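Local coordinates for membrane-associated lipoprotein (Ureaplasma parvum, PDB 3K63), which is of unknown function but is represented here by its Lipoprotein_17 domain and may bind lipid, at residues N54-K59 with L83-K88; T16-L21 with Q48-Q53. One frame throughout, in Å; residues are numbered along the deposited sequence.

Contact 1: residues N54-K59 with L83-K88; sequences NELDIK and LMLTDK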
loop_
_atom_site.group_PDB
_atom_site.type_symbol
_atom_site.label_atom_id
_atom_site.label_comp_id
_atom_site.label_asym_id
_atom_site.label_seq_id
_atom_site.Cartn_x
_atom_site.Cartn_y
_atom_site.Cartn_z
ATOM N N ASN A 54 16.891 6.554 -9.375
ATOM C CA ASN A 54 18.288 6.293 -9.708
ATOM C C ASN A 54 18.915 5.509 -8.549
ATOM O O ASN A 54 19.681 4.564 -8.757
ATOM C CB ASN A 54 19.048 7.603 -9.915
ATOM C CG ASN A 54 19.060 8.063 -11.376
ATOM O OD1 ASN A 54 19.262 9.245 -11.662
ATOM N ND2 ASN A 54 18.858 7.132 -12.300
ATOM N N GLU A 55 18.533 5.886 -7.331
ATOM C CA GLU A 55 19.059 5.274 -6.114
ATOM C C GLU A 55 18.274 4.129 -5.476
ATOM O O GLU A 55 18.865 3.252 -4.853
ATOM C CB GLU A 55 19.231 6.336 -5.026
ATOM C CG GLU A 55 19.869 7.638 -5.458
ATOM C CD GLU A 55 18.855 8.646 -5.986
ATOM O OE1 GLU A 55 18.170 8.369 -7.000
ATOM O OE2 GLU A 55 18.742 9.728 -5.377
ATOM N N LEU A 56 16.954 4.131 -5.640
ATOM C CA LEU A 56 16.101 3.146 -4.983
ATOM C C LEU A 56 15.049 2.422 -5.815
ATOM O O LEU A 56 14.579 2.934 -6.838
ATOM C CB LEU A 56 15.415 3.870 -3.823
ATOM C CG LEU A 56 14.109 3.421 -3.199
ATOM C CD1 LEU A 56 14.455 2.536 -2.040
ATOM C CD2 LEU A 56 13.307 4.626 -2.738
ATOM N N ASP A 57 14.707 1.206 -5.395
ATOM C CA ASP A 57 13.634 0.480 -6.063
ATOM C C ASP A 57 12.615 0.182 -4.981
ATOM O O ASP A 57 12.952 -0.360 -3.922
ATOM C CB ASP A 57 14.050 -0.844 -6.673
ATOM C CG ASP A 57 12.875 -1.524 -7.377
ATOM O OD1 ASP A 57 12.221 -0.826 -8.187
ATOM O OD2 ASP A 57 12.592 -2.726 -7.134
ATOM N N ILE A 58 11.369 0.547 -5.249
ATOM C CA ILE A 58 10.283 0.338 -4.305
ATOM C C ILE A 58 9.259 -0.646 -4.837
ATOM O O ILE A 58 8.674 -0.422 -5.900
ATOM C CB ILE A 58 9.510 1.621 -4.045
ATOM C CG1 ILE A 58 10.395 2.698 -3.412
ATOM C CG2 ILE A 58 8.324 1.298 -3.167
ATOM C CD1 ILE A 58 9.660 4.048 -3.242
ATOM N N LYS A 59 9.024 -1.714 -4.081
ATOM C CA LYS A 59 8.028 -2.724 -4.445
ATOM C C LYS A 59 7.088 -2.925 -3.278
ATOM O O LYS A 59 7.512 -2.910 -2.123
ATOM C CB LYS A 59 8.675 -4.071 -4.717
ATOM C CG LYS A 59 9.401 -4.226 -6.054
ATOM C CD LYS A 59 8.479 -4.017 -7.249
ATOM C CE LYS A 59 9.189 -4.405 -8.552
ATOM N NZ LYS A 59 10.476 -3.680 -8.780
ATOM N N LEU A 83 6.760 -3.268 2.206
ATOM C CA LEU A 83 7.650 -2.871 1.122
ATOM C C LEU A 83 8.981 -3.572 1.025
ATOM O O LEU A 83 9.538 -4.039 2.023
ATOM C CB LEU A 83 7.940 -1.386 1.230
ATOM C CG LEU A 83 6.757 -0.443 1.377
ATOM C CD1 LEU A 83 7.261 0.926 1.836
ATOM C CD2 LEU A 83 6.027 -0.353 0.050
HETATM N N MSE A 84 9.491 -3.650 -0.197
HETATM C CA MSE A 84 10.804 -4.218 -0.422
HETATM C C MSE A 84 11.564 -3.061 -1.054
HETATM O O MSE A 84 11.168 -2.552 -2.101
HETATM C CB MSE A 84 10.757 -5.392 -1.386
HETATM C CG MSE A 84 12.108 -6.012 -1.608
HETATM SE SE MSE A 84 12.089 -7.611 -2.669
HETATM C CE MSE A 84 11.501 -6.784 -4.324
ATOM N N LEU A 85 12.633 -2.625 -0.402
ATOM C CA LEU A 85 13.432 -1.507 -0.902
ATOM C C LEU A 85 14.820 -1.975 -1.315
ATOM O O LEU A 85 15.577 -2.498 -0.490
ATOM C CB LEU A 85 13.543 -0.431 0.184
ATOM C CG LEU A 85 12.214 0.001 0.812
ATOM C CD1 LEU A 85 12.460 0.903 2.003
ATOM C CD2 LEU A 85 11.373 0.707 -0.226
ATOM N N THR A 86 15.152 -1.803 -2.591
ATOM C CA THR A 86 16.471 -2.212 -3.063
ATOM C C THR A 86 17.403 -1.019 -3.225
ATOM O O THR A 86 17.071 -0.035 -3.881
ATOM C CB THR A 86 16.395 -2.945 -4.398
ATOM O OG1 THR A 86 15.560 -4.098 -4.271
ATOM C CG2 THR A 86 17.774 -3.391 -4.828
ATOM N N ASP A 87 18.563 -1.115 -2.595
ATOM C CA ASP A 87 19.568 -0.067 -2.648
ATOM C C ASP A 87 20.298 -0.344 -3.955
ATOM O O ASP A 87 21.037 -1.324 -4.066
ATOM C CB ASP A 87 20.527 -0.228 -1.464
ATOM C CG ASP A 87 21.563 0.875 -1.391
ATOM O OD1 ASP A 87 21.904 1.428 -2.461
ATOM O OD2 ASP A 87 22.044 1.172 -0.265
ATOM N N LYS A 88 20.087 0.506 -4.949
ATOM C CA LYS A 88 20.707 0.307 -6.246
ATOM C C LYS A 88 22.220 0.449 -6.329
ATOM O O LYS A 88 22.814 0.076 -7.339
ATOM C CB LYS A 88 20.022 1.212 -7.275
ATOM C CG LYS A 88 18.625 0.741 -7.617
ATOM C CD LYS A 88 17.982 1.573 -8.714
ATOM C CE LYS A 88 16.673 0.943 -9.188
ATOM N NZ LYS A 88 15.958 1.832 -10.152
HETATM O O HOH W 1 12.833 -3.567 -4.332
#
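Asp-57 and Thr-86 face each other as a hydrogen-bonded antiparallel pair, Thr-86 N giving to Asp-57 O at 2.9 Å and Asp-57 N returning the bond to Thr-86 O. Their side chains rise on the same face, CB to CB 3.9 Å. A water there is hydrogen-bonded to Asp-57 OD2, Met-84 O and Thr-86 OG1. Asp-57 CG stands anti to the backbone N (chi1 -179°), and Lys-59 NZ, its chain bent at chi2 and chi4, makes a salt bridge to Asp-57 OD2, on its syn lone pair, at 2.8 Å. On the next pair the selenomethionine Met-84 lies beside Lys-59, its CE 3.7 Å from Lys-59 CG. Strands 56-64 and 79-87 are antiparallel neighbours in a three-stranded sheet, the chain between them passing through helix 70-76. The opposite face is apolar: Leu-56 CD1 meets Leu-85 CB at 3.8 Å, while Leu-85 CD2 lies 3.9 Å from Ile-58 CG1. Phe-4 of helix 4-7 and Ile-11 cover Leu-56 and Leu-85. Beyond the last strand pair, Lys-88 N bonds to Glu-55 O, and its extended side chain passes Asn-54 O, CD at 3.4 Å, and NZ hydrogen-bonds to Gln-53 O.

Contact 2: residues T16-L21 with Q48-Q53; sequences TFDFKL and QQHKYQ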
loop_
_atom_site.group_PDB
_atom_site.type_symbol
_atom_site.label_atom_id
_atom_site.label_comp_id
_atom_site.label_asym_id
_atom_site.label_seq_id
_atom_site.Cartn_x
_atom_site.Cartn_y
_atom_site.Cartn_z
ATOM N N THR A 16 6.775 10.084 -2.966
ATOM C CA THR A 16 7.838 9.318 -3.603
ATOM C C THR A 16 7.306 8.389 -4.678
ATOM O O THR A 16 7.942 8.211 -5.716
ATOM C CB THR A 16 8.578 8.453 -2.598
ATOM O OG1 THR A 16 8.859 9.227 -1.424
ATOM C CG2 THR A 16 9.884 7.947 -3.212
ATOM N N PHE A 17 6.157 7.775 -4.422
ATOM C CA PHE A 17 5.574 6.866 -5.396
ATOM C C PHE A 17 4.078 6.696 -5.202
ATOM O O PHE A 17 3.499 7.110 -4.197
ATOM C CB PHE A 17 6.215 5.478 -5.301
ATOM C CG PHE A 17 5.789 4.693 -4.080
ATOM C CD1 PHE A 17 6.177 5.101 -2.808
ATOM C CD2 PHE A 17 4.988 3.553 -4.203
ATOM C CE1 PHE A 17 5.779 4.392 -1.675
ATOM C CE2 PHE A 17 4.583 2.836 -3.070
ATOM C CZ PHE A 17 4.984 3.260 -1.802
ATOM N N ASP A 18 3.472 6.062 -6.187
ATOM C CA ASP A 18 2.063 5.758 -6.162
ATOM C C ASP A 18 1.966 4.368 -6.758
ATOM O O ASP A 18 2.913 3.885 -7.391
ATOM C CB ASP A 18 1.278 6.742 -7.021
ATOM C CG ASP A 18 1.006 8.056 -6.306
ATOM O OD1 ASP A 18 0.585 8.024 -5.125
ATOM O OD2 ASP A 18 1.194 9.129 -6.929
ATOM N N PHE A 19 0.840 3.708 -6.536
ATOM C CA PHE A 19 0.655 2.385 -7.094
ATOM C C PHE A 19 -0.719 2.339 -7.718
ATOM O O PHE A 19 -1.597 3.149 -7.413
ATOM C CB PHE A 19 0.774 1.292 -6.021
ATOM C CG PHE A 19 -0.299 1.344 -4.972
ATOM C CD1 PHE A 19 -0.061 1.958 -3.743
ATOM C CD2 PHE A 19 -1.551 0.784 -5.209
ATOM C CE1 PHE A 19 -1.050 2.011 -2.761
ATOM C CE2 PHE A 19 -2.554 0.827 -4.241
ATOM C CZ PHE A 19 -2.304 1.444 -3.009
ATOM N N LYS A 20 -0.895 1.390 -8.613
ATOM C CA LYS A 20 -2.160 1.220 -9.261
ATOM C C LYS A 20 -2.256 -0.290 -9.344
ATOM O O LYS A 20 -1.264 -0.968 -9.611
ATOM C CB LYS A 20 -2.124 1.873 -10.643
ATOM C CG LYS A 20 -3.462 2.482 -11.046
ATOM C CD LYS A 20 -3.425 3.300 -12.344
ATOM C CE LYS A 20 -3.428 2.400 -13.579
ATOM N NZ LYS A 20 -3.379 3.214 -14.830
ATOM N N LEU A 21 -3.443 -0.813 -9.069
ATOM C CA LEU A 21 -3.671 -2.247 -9.099
ATOM C C LEU A 21 -4.244 -2.698 -10.432
ATOM O O LEU A 21 -5.200 -2.115 -10.952
ATOM C CB LEU A 21 -4.627 -2.654 -7.982
ATOM C CG LEU A 21 -4.044 -3.145 -6.657
ATOM C CD1 LEU A 21 -3.288 -2.041 -5.956
ATOM C CD2 LEU A 21 -5.199 -3.668 -5.782
ATOM N N GLN A 48 4.454 3.434 -9.613
ATOM C CA GLN A 48 4.835 4.632 -10.344
ATOM C C GLN A 48 5.815 5.325 -9.425
ATOM O O GLN A 48 5.440 6.166 -8.605
ATOM C CB GLN A 48 3.647 5.566 -10.595
ATOM C CG GLN A 48 2.567 5.047 -11.555
ATOM C CD GLN A 48 1.573 4.111 -10.871
ATOM O OE1 GLN A 48 0.996 4.450 -9.827
ATOM N NE2 GLN A 48 1.364 2.929 -11.459
ATOM N N GLN A 49 7.078 4.945 -9.525
ATOM C CA GLN A 49 8.076 5.571 -8.681
ATOM C C GLN A 49 8.409 6.917 -9.305
ATOM O O GLN A 49 8.986 6.989 -10.390
ATOM C CB GLN A 49 9.336 4.708 -8.580
ATOM C CG GLN A 49 10.267 5.192 -7.496
ATOM C CD GLN A 49 11.415 4.249 -7.249
ATOM O OE1 GLN A 49 11.286 3.041 -7.456
ATOM N NE2 GLN A 49 12.544 4.786 -6.784
ATOM N N HIS A 50 8.035 7.980 -8.606
ATOM C CA HIS A 50 8.264 9.338 -9.072
ATOM C C HIS A 50 9.641 9.872 -8.734
ATOM O O HIS A 50 10.231 10.597 -9.524
ATOM C CB HIS A 50 7.231 10.272 -8.458
ATOM C CG HIS A 50 5.825 9.799 -8.619
ATOM N ND1 HIS A 50 4.864 9.978 -7.650
ATOM C CD2 HIS A 50 5.215 9.154 -9.640
ATOM C CE1 HIS A 50 3.720 9.460 -8.065
ATOM N NE2 HIS A 50 3.905 8.953 -9.270
ATOM N N LYS A 51 10.156 9.520 -7.562
ATOM C CA LYS A 51 11.456 10.025 -7.146
ATOM C C LYS A 51 12.450 8.950 -6.699
ATOM O O LYS A 51 12.076 7.823 -6.383
ATOM C CB LYS A 51 11.248 11.067 -6.043
ATOM C CG LYS A 51 10.027 11.924 -6.322
ATOM C CD LYS A 51 10.048 13.289 -5.644
ATOM C CE LYS A 51 9.861 13.208 -4.135
ATOM N NZ LYS A 51 9.719 14.573 -3.544
ATOM N N TYR A 52 13.723 9.318 -6.696
ATOM C CA TYR A 52 14.799 8.424 -6.306
ATOM C C TYR A 52 14.901 7.162 -7.164
ATOM O O TYR A 52 15.443 6.159 -6.692
ATOM C CB TYR A 52 14.660 7.993 -4.839
ATOM C CG TYR A 52 14.515 9.113 -3.823
ATOM C CD1 TYR A 52 15.433 10.169 -3.759
ATOM C CD2 TYR A 52 13.450 9.110 -2.913
ATOM C CE1 TYR A 52 15.285 11.197 -2.813
ATOM C CE2 TYR A 52 13.292 10.126 -1.968
ATOM C CZ TYR A 52 14.208 11.167 -1.924
ATOM O OH TYR A 52 14.014 12.186 -1.016
ATOM N N GLN A 53 14.407 7.172 -8.403
ATOM C CA GLN A 53 14.534 5.949 -9.189
ATOM C C GLN A 53 15.966 5.625 -9.600
ATOM O O GLN A 53 16.234 4.537 -10.114
ATOM C CB GLN A 53 13.626 5.931 -10.431
ATOM C CG GLN A 53 13.057 7.250 -10.941
ATOM C CD GLN A 53 11.993 7.037 -12.039
ATOM O OE1 GLN A 53 11.693 5.901 -12.420
ATOM N NE2 GLN A 53 11.418 8.134 -12.537
#
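His-50 lies across the start of strand 17-21, with Phe-17 CA over one face of its imidazole, 4.3 Å from the ring centroid and 26° off the normal, a CH-pi contact. The carboxylate of Asp-18 sits by the edge of the same ring, the two planes turned 69° apart; the modelled approach is too close to be trusted. Asp-18 OD1 is hydrogen-bonded to Tyr-29 OH. Further along, the Gln-48 side chain folds back at chi2 (82°), and its OE1 lies 3.2 Å from the Asp-18 carbonyl carbon; OE1 and Asp-18 O are both acceptors and do not bond. Thr-16 CG2, anti to the backbone N, meets Tyr-52 CD2 at 3.8 Å, the two side chains crossing at about a right angle. The backbones between them form a short antiparallel pairing: Gln-48 N bonds to Asp-18 O at 2.7 Å and Asp-18 N to Gln-48 O at 3.1 Å. Phe-17 and Gln-49 form the neighbouring non-hydrogen-bonded pair, and the Phe-17 ring turns away to pack on Ile-58 and Ile-60. Gln-49 NE2 gives to Lys-51 O and also to Leu-56 O of the next strand. Past Gln-49 the chain bends as in a classic beta bulge, His-50 being helical: Thr-16 O is gripped by two N-H groups, His-50 N (2.9 Å) and Lys-51 N (3.2 Å), which pins the loop backbone against the start of strand 17-21.

Overall arrangement
From the N terminus, the chain passes helix 4-7 and enters strand 17-21; contact 2 closes the first loop when strand 45-49 returns against it, enclosing helix 34-40. The turn after Gln-49 leads directly into strand 56-64, whose first half pairs with the end of strand 79-87 in contact 1, closing a second loop round helix 70-76. The loops follow in series, neither nested nor crossed. Side chains of each contact reach the loop or strand of the other. The two-stranded sheet is thus joined to the three-stranded one, which strand 93-100 completes on the far side of strand 79-87.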